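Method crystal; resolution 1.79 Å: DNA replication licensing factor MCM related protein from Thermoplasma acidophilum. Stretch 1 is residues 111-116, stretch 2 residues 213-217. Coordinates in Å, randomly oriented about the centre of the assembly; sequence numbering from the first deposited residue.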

# COMPACT_ATOMS: atom_id res chain seq x y z
N ARG A 111 -13.56 9.81 14.83
CA ARG A 111 -14.29 10.81 14.06
C ARG A 111 -13.24 11.62 13.31
O ARG A 111 -12.14 11.82 13.82
CB ARG A 111 -15.09 11.74 14.98
CG ARG A 111 -16.12 11.04 15.87
CD ARG A 111 -16.99 12.06 16.59
NE ARG A 111 -16.19 13.00 17.38
CZ ARG A 111 -16.65 14.11 17.94
NH1 ARG A 111 -17.93 14.45 17.79
NH2 ARG A 111 -15.84 14.90 18.63
N ILE A 112 -13.56 12.10 12.11
CA ILE A 112 -12.59 12.86 11.32
C ILE A 112 -12.03 14.03 12.13
O ILE A 112 -10.82 14.30 12.11
CB ILE A 112 -13.19 13.38 9.99
CG1 ILE A 112 -13.45 12.21 9.04
CG2 ILE A 112 -12.27 14.38 9.33
CD1 ILE A 112 -14.28 12.58 7.81
N ARG A 113 -12.90 14.71 12.85
CA ARG A 113 -12.50 15.89 13.62
C ARG A 113 -11.64 15.54 14.83
O ARG A 113 -11.02 16.42 15.43
CB ARG A 113 -13.74 16.66 14.08
CG ARG A 113 -14.55 15.93 15.13
CD ARG A 113 -15.99 16.44 15.21
NE ARG A 113 -16.06 17.87 15.48
CZ ARG A 113 -16.42 18.80 14.60
NH1 ARG A 113 -16.76 18.48 13.35
NH2 ARG A 113 -16.45 20.08 14.96
N ASP A 114 -11.59 14.26 15.19
CA ASP A 114 -10.83 13.82 16.36
C ASP A 114 -9.42 13.32 16.01
O ASP A 114 -8.63 13.00 16.90
CB ASP A 114 -11.58 12.73 17.12
CG ASP A 114 -12.83 13.25 17.80
OD1 ASP A 114 -12.98 14.49 17.93
OD2 ASP A 114 -13.66 12.43 18.22
N ILE A 115 -9.12 13.25 14.72
CA ILE A 115 -7.81 12.79 14.28
C ILE A 115 -6.73 13.80 14.69
O ILE A 115 -6.95 15.01 14.58
CB ILE A 115 -7.78 12.58 12.76
CG1 ILE A 115 -8.73 11.43 12.38
CG2 ILE A 115 -6.37 12.30 12.27
CD1 ILE A 115 -8.96 11.26 10.89
N ARG A 116 -5.59 13.31 15.16
CA ARG A 116 -4.49 14.17 15.60
C ARG A 116 -3.15 13.65 15.08
O ARG A 116 -3.06 12.56 14.51
CB ARG A 116 -4.46 14.25 17.12
CG ARG A 116 -5.71 14.83 17.74
CD ARG A 116 -5.80 16.34 17.57
NE ARG A 116 -6.95 16.89 18.29
CZ ARG A 116 -8.18 16.99 17.80
NH1 ARG A 116 -8.44 16.60 16.56
NH2 ARG A 116 -9.15 17.49 18.55
N PRO A 213 -19.28 19.98 9.54
CA PRO A 213 -18.70 18.65 9.30
C PRO A 213 -17.38 18.74 8.54
O PRO A 213 -17.31 19.41 7.51
CB PRO A 213 -19.76 17.95 8.43
CG PRO A 213 -21.03 18.72 8.65
CD PRO A 213 -20.60 20.13 8.90
N GLN A 214 -16.35 18.08 9.05
CA GLN A 214 -15.03 18.15 8.44
C GLN A 214 -14.85 17.08 7.37
O GLN A 214 -15.61 16.12 7.30
CB GLN A 214 -13.94 18.03 9.51
CG GLN A 214 -13.92 19.23 10.47
CD GLN A 214 -12.83 19.15 11.52
OE1 GLN A 214 -11.84 18.43 11.36
NE2 GLN A 214 -13.00 19.90 12.60
N ARG A 215 -13.84 17.26 6.52
CA ARG A 215 -13.61 16.35 5.41
C ARG A 215 -12.19 15.79 5.44
O ARG A 215 -11.29 16.37 6.04
CB ARG A 215 -13.83 17.08 4.08
CG ARG A 215 -15.25 17.58 3.89
CD ARG A 215 -15.37 18.50 2.68
NE ARG A 215 -16.75 18.95 2.49
CZ ARG A 215 -17.52 18.64 1.44
NH1 ARG A 215 -17.06 17.89 0.44
NH2 ARG A 215 -18.76 19.10 1.38
N ILE A 216 -12.01 14.63 4.82
CA ILE A 216 -10.69 14.07 4.64
C ILE A 216 -10.66 13.28 3.35
O ILE A 216 -11.68 12.73 2.93
CB ILE A 216 -10.28 13.16 5.82
CG1 ILE A 216 -8.80 12.80 5.71
CG2 ILE A 216 -11.15 11.90 5.86
CD1 ILE A 216 -8.24 12.13 6.95
N THR A 217 -9.50 13.24 2.71
CA THR A 217 -9.34 12.50 1.46
C THR A 217 -8.78 11.11 1.72
O THR A 217 -7.89 10.93 2.55
CB THR A 217 -8.42 13.23 0.48
OG1 THR A 217 -9.04 14.45 0.08
CG2 THR A 217 -8.16 12.37 -0.75

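What holds two segments about a hundred residues apart against each other? No hydrogen bond crosses between them; the contact is one of packing, burying 316 Å² in all. The residue with the most partners across the contact is Ile 112, a buried residue whose CA-to-CB bond points toward the second stretch. Its chi1 of -70° (m) and chi2 of 170° (t) carry CD1 out to the backbone and side chain beyond: CD1 lies 3.7 Å from CG2 of Ile 216 and 3.8 Å from O of Gln 214. Its other branch is also engaged, with CG2 4.0 Å from CB of Gln 214 and 4.0 Å from O of Arg 215.

How does the strand present its apolar side to this residue? Alternation along the extended backbone turns Ile 216 toward the first stretch while Arg 215 points away, so the charged side chain stays out of the apolar contact. Ile 216 adopts t at both chi1 and chi2, and its two branches meet different partners. While CG2 touches Ile 112, CD1 reaches Ile 115, whose own CD1 is 4.1 Å away. Ile 112 and Ile 115 share the m, t conformation and both have CA-to-CB bonds pointing toward the second stretch, their spacing of three residues suiting the 3-10 turn, in which N of Ile 115 bonds to O of Ile 112 at 3.3 Å.

Why is so much of Gln 214 covered by the first stretch when no hydrogen bond joins them? Its chi1 of -67° (m) and chi2 of -179° (t) extend the chain toward the turn, laying the amide beside Arg 113. There OE1 comes within 3.5 Å of CA of Arg 113, and NE2 within 3.6 Å of its CB. These are van der Waals contacts. Arg 113 itself points sideways, with chi1 at 70° (p), and chi3 at -58° (m) bends the chain so that NE2 of Gln 214 lies over one face of its guanidinium. NH1 of Arg 113 is hydrogen-bonded elsewhere in the structure.

What steadies the turn that carries these side chains? Arg 111 and Asp 114, neither touching the second stretch, form a two-pronged salt bridge: NE of Arg 111 donates to OD2 of Asp 114 at 2.7 Å, and NH2 of Arg 111 to OD1 of Asp 114 at 3.0 Å. Arg 116 folds back through chi1 and chi2 both m, letting NH1 donate to O of Arg 113 at 2.8 Å and to O of Ile 115 at 2.9 Å.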